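Local structure of nicotinamide-nucleotide adenylyltransferase NadR family / Ribosylnicotinamide kinase (Lactococcus lactis subsp. cremoris, 6GYF) at residues 23-28 against 155-160; 64-69 against 173-178. The protein catalyses, probably, both the adenylylation of nicotinamide mononucleotide and the phosphorylation of ribosylnicotinamide, as the two-domain enzymes of the NadR family do in NAD synthesis. All coordinates share one frame; numbering follows the deposited sequence.

How the contacts relate
Contact 1 and contact 2 illustrate how signature loops and connecting helices can share one core. In contact 1 the loop 23-28 of the nucleotidylyltransferase-like domain leans on helix 151-162; in contact 2 helix 63-73 meets helix 173-179, the next helix in the chain after 151-162. Their centres lie about 12 Å apart, and Phe175 links them directly: its CD2 is 3.4 Å from CB of Pro25, and its CE1 is 3.6 Å from CB of Leu26, while its ring receives Tyr69. The ligands divide between them. A sulfate binds at 23-28, whereas residues of both segments of contact 2 hold the NMN phosphate; the Pro25 side chain remains about 11 Å from that nucleotide.

Contact 1 (23-28 against 155-160); sequences FAPLHT and LSATQI. With SO4 (sulfate ion), chain D.
Pro25 and Ile160 supply the apolar half of this contact, CG of the proline ring lying 3.5 Å from CG2 of Ile160. The isoleucine uses two branches on two partners: CG2 meets the proline, and CD1, at the end of the other branch, lies 3.7 Å from CB of His27. CB of Ala157 lies 3.9 Å from NE2 of His27, and CB of Ser156 comes 3.6 Å from CE1 of the same ring. The Ser156 hydroxyl looks back along its own helix, bonded to the carbonyl of Asp152.

Polar bonding fixes the imidazole. With CG of His27 set between the backbone N and the carbonyl carbon (chi1 58°), ND1 caps the N-H of Gly29 at the start of helix 28-40, and NE2 bonds to the carbonyl of Ile153.

The sulfate, probably from the crystallisation liquor, accepts a hydrogen bond of 3.1 Å from Phe23 N to its O2; Thr22 N and Arg150 NH1 also bond to it.

His27-Thr28-Gly29-His30 matches the HxGH signature of nucleotidylyltransferases, and 155-161 (LSATQIR) resembles their second, ISxTxxR signature. The two ring bonds thus fix the rotation of His27 and tie it to the turn just before the second motif, whose last residue, Arg161, bonds back through NH1 to the Ala24 carbonyl, just before the cis peptide bond of Pro25.

Contact 2 (64-69 against 173-178); sequences EKRFRY and RVFRRH. With NMN (beta-nicotinamide ribose monophosphate), chain C.
Tyr69 and Phe175 both carry CG anti to the carbonyl carbon, and in Tyr69 this torsion (chi1 -76°) sends the ring across the gap between the helices while CB stays over the phenylalanine. The result is a T-shaped stack: the edge of Tyr69 points at the face of Phe175, the planes are 85° apart and the centroids 5.1 Å. CD2 of the tyrosine stands over the middle of the phenylalanine ring, and its CB makes a CH-pi contact with the same face, 3.9 Å from the centroid.

Tyr69 is a knob in a hole formed by Val174, Phe175, Arg177 and His178. One face of its ring carries CG of Lys65 from its own helix, and the carbonyl of Val174 lies over the opposite face. CE1 rests above the centre of the Arg177 guanidinium, whose plane is steeply inclined to the ring.

Helix 63-73 is the crossover between parallel strands 43-50 and 80-86 of the Rossmann-like sheet, and helix 173-179 leads into strand 181-186 of the P-loop kinase-like sheet, so this packing lies where the two domains join. The short helical segments run at 142° to each other, 10.4 Å between axes. The Arg66 guanidinium leads away from the contact, its NE bonded to the carbonyl of Leu61 and its NH2 in a salt bridge with Asp54.

Around the NMN phosphate, three side chains reach one oxygen, O1P. His178 ND1 donates to O1P of NMN at 3.0 Å, its NE2 being held by the carbonyl of Ile59; Tyr69 OH adds a weak bond of 3.2 Å to the same O1P. Lys65, bent midway along its chain, bonds through NZ to O3P of NMN at 2.7 Å and more weakly to O1P at 3.0 Å.

Contact 1 (23-28 against 155-160)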
loop_
_atom_site.group_PDB
_atom_site.type_symbol
_atom_site.label_atom_id
_atom_site.label_comp_id
_atom_site.label_asym_id
_atom_site.label_seq_id
_atom_site.Cartn_x
_atom_site.Cartn_y
_atom_site.Cartn_z
ATOM N N PHE A 23 -6.155 -10.138 11.611
ATOM C CA PHE A 23 -5.972 -8.727 11.276
ATOM C C PHE A 23 -5.511 -8.545 9.830
ATOM O O PHE A 23 -4.410 -8.069 9.547
ATOM C CB PHE A 23 -5.014 -8.063 12.260
ATOM C CG PHE A 23 -5.402 -8.237 13.697
ATOM C CD1 PHE A 23 -6.470 -7.520 14.231
ATOM C CD2 PHE A 23 -4.686 -9.080 14.523
ATOM C CE1 PHE A 23 -6.830 -7.654 15.557
ATOM C CE2 PHE A 23 -5.029 -9.214 15.857
ATOM C CZ PHE A 23 -6.112 -8.501 16.375
ATOM N N ALA A 24 -6.366 -8.968 8.908
ATOM C CA ALA A 24 -6.061 -8.954 7.479
ATOM C C ALA A 24 -7.215 -8.303 6.728
ATOM O O ALA A 24 -7.932 -8.971 5.977
ATOM C CB ALA A 24 -5.784 -10.368 6.966
ATOM N N PRO A 25 -7.435 -6.991 6.910
ATOM C CA PRO A 25 -6.639 -6.049 7.700
ATOM C C PRO A 25 -7.290 -5.709 9.030
ATOM O O PRO A 25 -8.472 -5.969 9.208
ATOM C CB PRO A 25 -6.612 -4.832 6.807
ATOM C CG PRO A 25 -8.051 -4.815 6.267
ATOM C CD PRO A 25 -8.440 -6.273 6.097
ATOM N N LEU A 26 -6.532 -5.122 9.945
ATOM C CA LEU A 26 -7.137 -4.445 11.079
ATOM C C LEU A 26 -8.127 -3.382 10.595
ATOM O O LEU A 26 -7.849 -2.649 9.645
ATOM C CB LEU A 26 -6.031 -3.811 11.909
ATOM C CG LEU A 26 -6.386 -2.954 13.103
ATOM C CD1 LEU A 26 -6.855 -3.886 14.214
ATOM C CD2 LEU A 26 -5.161 -2.169 13.493
ATOM N N HIS A 27 -9.293 -3.294 11.234
ATOM C CA HIS A 27 -10.264 -2.277 10.834
ATOM C C HIS A 27 -11.035 -1.772 12.054
ATOM O O HIS A 27 -10.908 -2.311 13.153
ATOM C CB HIS A 27 -11.205 -2.817 9.742
ATOM C CG HIS A 27 -11.963 -4.045 10.149
ATOM N ND1 HIS A 27 -13.098 -3.999 10.928
ATOM C CD2 HIS A 27 -11.729 -5.355 9.903
ATOM C CE1 HIS A 27 -13.539 -5.226 11.132
ATOM N NE2 HIS A 27 -12.722 -6.067 10.526
ATOM N N THR A 28 -11.873 -0.738 11.844
ATOM C CA THR A 28 -12.544 -0.074 12.968
ATOM C C THR A 28 -13.405 -1.032 13.780
ATOM O O THR A 28 -13.813 -0.691 14.891
ATOM C CB THR A 28 -13.443 1.098 12.529
ATOM O OG1 THR A 28 -14.597 0.600 11.874
ATOM C CG2 THR A 28 -12.724 2.007 11.553
ATOM N N LEU A 155 -16.618 -10.836 8.677
ATOM C CA LEU A 155 -17.250 -10.493 7.412
ATOM C C LEU A 155 -16.735 -9.161 6.894
ATOM O O LEU A 155 -16.479 -9.019 5.695
ATOM C CB LEU A 155 -18.769 -10.446 7.588
ATOM C CG LEU A 155 -19.606 -9.946 6.415
ATOM C CD1 LEU A 155 -19.361 -10.825 5.200
ATOM C CD2 LEU A 155 -21.058 -9.905 6.806
ATOM N N SER A 156 -16.558 -8.177 7.790
ATOM C CA SER A 156 -16.012 -6.880 7.384
ATOM C C SER A 156 -14.619 -7.035 6.805
ATOM O O SER A 156 -14.305 -6.462 5.759
ATOM C CB SER A 156 -15.989 -5.902 8.561
ATOM O OG SER A 156 -17.289 -5.430 8.867
ATOM N N ALA A 157 -13.758 -7.795 7.483
ATOM C CA ALA A 157 -12.404 -7.987 6.974
ATOM C C ALA A 157 -12.422 -8.698 5.633
ATOM O O ALA A 157 -11.570 -8.442 4.779
ATOM C CB ALA A 157 -11.568 -8.771 7.980
ATOM N N THR A 158 -13.392 -9.583 5.425
ATOM C CA THR A 158 -13.518 -10.257 4.143
ATOM C C THR A 158 -13.984 -9.284 3.067
ATOM O O THR A 158 -13.460 -9.288 1.948
ATOM C CB THR A 158 -14.476 -11.436 4.284
ATOM O OG1 THR A 158 -13.789 -12.521 4.921
ATOM C CG2 THR A 158 -14.982 -11.879 2.920
ATOM N N GLN A 159 -14.969 -8.443 3.393
ATOM C CA GLN A 159 -15.445 -7.436 2.447
ATOM C C GLN A 159 -14.335 -6.469 2.058
ATOM O O GLN A 159 -14.244 -6.052 0.897
ATOM C CB GLN A 159 -16.622 -6.672 3.054
ATOM C CG GLN A 159 -17.888 -7.494 3.251
ATOM C CD GLN A 159 -18.954 -6.743 4.038
ATOM O OE1 GLN A 159 -18.646 -5.798 4.779
ATOM N NE2 GLN A 159 -20.212 -7.184 3.914
ATOM N N ILE A 160 -13.486 -6.095 3.022
ATOM C CA ILE A 160 -12.394 -5.161 2.754
ATOM C C ILE A 160 -11.407 -5.767 1.771
ATOM O O ILE A 160 -10.994 -5.118 0.802
ATOM C CB ILE A 160 -11.695 -4.747 4.061
ATOM C CG1 ILE A 160 -12.575 -3.839 4.899
ATOM C CG2 ILE A 160 -10.398 -4.035 3.789
ATOM C CD1 ILE A 160 -11.912 -3.454 6.203
HETATM S S SO4 D . -10.261 -11.755 12.446
HETATM O O1 SO4 D . -10.838 -11.366 13.734
HETATM O O2 SO4 D . -8.835 -11.462 12.429
HETATM O O3 SO4 D . -10.457 -13.185 12.236
HETATM O O4 SO4 D . -10.900 -11.020 11.361
#

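Contact 2 (64-69 against 173-178)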
loop_
_atom_site.group_PDB
_atom_site.type_symbol
_atom_site.label_atom_id
_atom_site.label_comp_id
_atom_site.label_asym_id
_atom_site.label_seq_id
_atom_site.Cartn_x
_atom_site.Cartn_y
_atom_site.Cartn_z
ATOM N N GLU A 64 4.126 -11.859 9.143
ATOM C CA GLU A 64 5.163 -10.902 9.541
ATOM C C GLU A 64 4.738 -9.471 9.238
ATOM O O GLU A 64 4.782 -8.601 10.116
ATOM C CB GLU A 64 6.488 -11.215 8.841
ATOM C CG GLU A 64 7.656 -10.257 9.152
ATOM C CD GLU A 64 8.341 -10.529 10.494
ATOM O OE1 GLU A 64 8.087 -11.608 11.085
ATOM O OE2 GLU A 64 9.177 -9.689 10.926
ATOM N N LYS A 65 4.290 -9.214 8.004
ATOM C CA LYS A 65 3.862 -7.867 7.650
ATOM C C LYS A 65 2.683 -7.419 8.508
ATOM O O LYS A 65 2.636 -6.267 8.947
ATOM C CB LYS A 65 3.517 -7.800 6.162
ATOM C CG LYS A 65 3.284 -6.387 5.632
ATOM C CD LYS A 65 3.027 -6.364 4.116
ATOM C CE LYS A 65 4.233 -5.825 3.317
ATOM N NZ LYS A 65 4.299 -6.307 1.886
ATOM N N ARG A 66 1.718 -8.312 8.761
ATOM C CA ARG A 66 0.580 -7.955 9.611
ATOM C C ARG A 66 1.021 -7.618 11.028
ATOM O O ARG A 66 0.486 -6.690 11.648
ATOM C CB ARG A 66 -0.449 -9.076 9.612
ATOM C CG ARG A 66 -1.274 -9.092 8.337
ATOM C CD ARG A 66 -2.331 -10.173 8.357
ATOM N NE ARG A 66 -1.752 -11.428 7.912
ATOM C CZ ARG A 66 -1.864 -12.563 8.579
ATOM N NH1 ARG A 66 -2.558 -12.608 9.711
ATOM N NH2 ARG A 66 -1.291 -13.654 8.104
ATOM N N PHE A 67 1.969 -8.386 11.566
ATOM C CA PHE A 67 2.499 -8.130 12.904
ATOM C C PHE A 67 3.193 -6.768 13.003
ATOM O O PHE A 67 3.021 -6.054 13.997
ATOM C CB PHE A 67 3.444 -9.266 13.278
ATOM C CG PHE A 67 4.403 -8.944 14.382
ATOM C CD1 PHE A 67 4.008 -9.033 15.709
ATOM C CD2 PHE A 67 5.727 -8.619 14.091
ATOM C CE1 PHE A 67 4.906 -8.773 16.726
ATOM C CE2 PHE A 67 6.641 -8.353 15.101
ATOM C CZ PHE A 67 6.238 -8.430 16.419
ATOM N N ARG A 68 4.001 -6.402 11.997
ATOM C CA ARG A 68 4.683 -5.105 12.019
ATOM C C ARG A 68 3.695 -3.948 11.908
ATOM O O ARG A 68 3.855 -2.923 12.580
ATOM C CB ARG A 68 5.725 -5.011 10.898
ATOM C CG ARG A 68 7.054 -5.712 11.166
ATOM C CD ARG A 68 7.684 -5.261 12.474
ATOM N NE ARG A 68 9.020 -5.830 12.690
ATOM C CZ ARG A 68 10.142 -5.313 12.187
ATOM N NH1 ARG A 68 10.093 -4.214 11.428
ATOM N NH2 ARG A 68 11.314 -5.897 12.430
ATOM N N TYR A 69 2.712 -4.065 11.013
ATOM C CA TYR A 69 1.673 -3.047 10.885
ATOM C C TYR A 69 0.912 -2.865 12.197
ATOM O O TYR A 69 0.531 -1.743 12.557
ATOM C CB TYR A 69 0.695 -3.420 9.773
ATOM C CG TYR A 69 1.155 -3.225 8.345
ATOM C CD1 TYR A 69 2.459 -2.850 8.027
ATOM C CD2 TYR A 69 0.255 -3.392 7.307
ATOM C CE1 TYR A 69 2.846 -2.669 6.692
ATOM C CE2 TYR A 69 0.621 -3.207 5.985
ATOM C CZ TYR A 69 1.904 -2.851 5.669
ATOM O OH TYR A 69 2.221 -2.689 4.324
ATOM N N ARG A 173 -5.333 2.979 9.296
ATOM C CA ARG A 173 -4.507 3.779 8.392
ATOM C C ARG A 173 -3.174 3.103 8.030
ATOM O O ARG A 173 -2.741 3.154 6.873
ATOM C CB ARG A 173 -4.301 5.154 9.022
ATOM C CG ARG A 173 -5.621 5.924 9.130
ATOM C CD ARG A 173 -5.406 7.363 9.501
ATOM N NE ARG A 173 -6.625 8.168 9.476
ATOM C CZ ARG A 173 -7.099 8.804 8.403
ATOM N NH1 ARG A 173 -6.464 8.743 7.234
ATOM N NH2 ARG A 173 -8.205 9.529 8.511
ATOM N N VAL A 174 -2.528 2.434 8.986
ATOM C CA VAL A 174 -1.289 1.717 8.671
ATOM C C VAL A 174 -1.504 0.712 7.542
ATOM O O VAL A 174 -0.634 0.525 6.680
ATOM C CB VAL A 174 -0.718 1.004 9.911
ATOM C CG1 VAL A 174 0.591 0.334 9.535
ATOM C CG2 VAL A 174 -0.501 1.962 11.056
ATOM N N PHE A 175 -2.640 0.020 7.549
ATOM C CA PHE A 175 -2.898 -0.977 6.513
ATOM C C PHE A 175 -3.297 -0.350 5.186
ATOM O O PHE A 175 -3.221 -1.024 4.152
ATOM C CB PHE A 175 -3.989 -1.971 6.968
ATOM C CG PHE A 175 -3.531 -2.946 8.023
ATOM C CD1 PHE A 175 -3.283 -2.520 9.328
ATOM C CD2 PHE A 175 -3.368 -4.294 7.721
ATOM C CE1 PHE A 175 -2.861 -3.423 10.318
ATOM C CE2 PHE A 175 -2.959 -5.201 8.694
ATOM C CZ PHE A 175 -2.699 -4.764 10.001
ATOM N N ARG A 176 -3.703 0.922 5.184
ATOM C CA ARG A 176 -4.169 1.526 3.946
ATOM C C ARG A 176 -3.055 1.589 2.922
ATOM O O ARG A 176 -3.317 1.487 1.715
ATOM C CB ARG A 176 -4.724 2.917 4.217
ATOM C CG ARG A 176 -5.877 2.899 5.126
ATOM C CD ARG A 176 -6.463 4.264 5.232
ATOM N NE ARG A 176 -7.546 4.283 6.205
ATOM C CZ ARG A 176 -8.357 5.317 6.379
ATOM N NH1 ARG A 176 -8.187 6.411 5.643
ATOM N NH2 ARG A 176 -9.327 5.264 7.288
ATOM N N ARG A 177 -1.809 1.731 3.395
ATOM C CA ARG A 177 -0.600 1.748 2.581
ATOM C C ARG A 177 -0.655 0.663 1.508
ATOM O O ARG A 177 -0.314 0.912 0.349
ATOM C CB ARG A 177 0.615 1.597 3.518
ATOM C CG ARG A 177 1.966 1.212 2.888
ATOM C CD ARG A 177 3.118 1.012 3.956
ATOM N NE ARG A 177 3.921 -0.219 3.760
ATOM C CZ ARG A 177 5.087 -0.496 4.361
ATOM N NH1 ARG A 177 5.635 0.369 5.208
ATOM N NH2 ARG A 177 5.715 -1.648 4.117
ATOM N N HIS A 178 -1.166 -0.517 1.880
ATOM C CA HIS A 178 -1.168 -1.731 1.063
ATOM C C HIS A 178 -2.353 -1.875 0.114
ATOM O O HIS A 178 -2.218 -2.535 -0.924
ATOM C CB HIS A 178 -1.151 -2.957 1.980
ATOM C CG HIS A 178 -1.220 -4.263 1.255
ATOM N ND1 HIS A 178 -0.121 -4.843 0.661
ATOM C CD2 HIS A 178 -2.250 -5.111 1.045
ATOM C CE1 HIS A 178 -0.471 -5.988 0.107
ATOM N NE2 HIS A 178 -1.760 -6.172 0.323
HETATM O O3P NMN C . 4.762 -4.436 0.057
HETATM P P NMN C . 3.506 -3.600 0.105
HETATM O O1P NMN C . 2.649 -3.833 1.327
HETATM O O2P NMN C . 2.739 -3.549 -1.194
HETATM O O5R NMN C . 4.049 -2.095 0.293
HETATM C C5R NMN C . 4.266 -1.259 -0.841
HETATM C C4R NMN C . 5.053 -0.024 -0.419
HETATM O O4R NMN C . 5.708 0.540 -1.559
HETATM C C3R NMN C . 4.137 1.039 0.167
HETATM O O3R NMN C . 4.554 1.348 1.504
HETATM C C2R NMN C . 4.227 2.237 -0.769
HETATM O O2R NMN C . 4.644 3.436 -0.100
HETATM C C1R NMN C . 5.243 1.863 -1.838
HETATM N N1 NMN C . 4.606 1.893 -3.156
HETATM C C2 NMN C . 5.087 2.707 -4.105
HETATM C C3 NMN C . 4.500 2.753 -5.364
HETATM C C7 NMN C . 5.047 3.668 -6.418
HETATM O O7 NMN C . 4.588 3.621 -7.548
HETATM N N7 NMN C . 6.023 4.513 -6.092
HETATM C C4 NMN C . 3.405 1.946 -5.638
HETATM C C5 NMN C . 2.926 1.111 -4.638
HETATM C C6 NMN C . 3.551 1.105 -3.396
#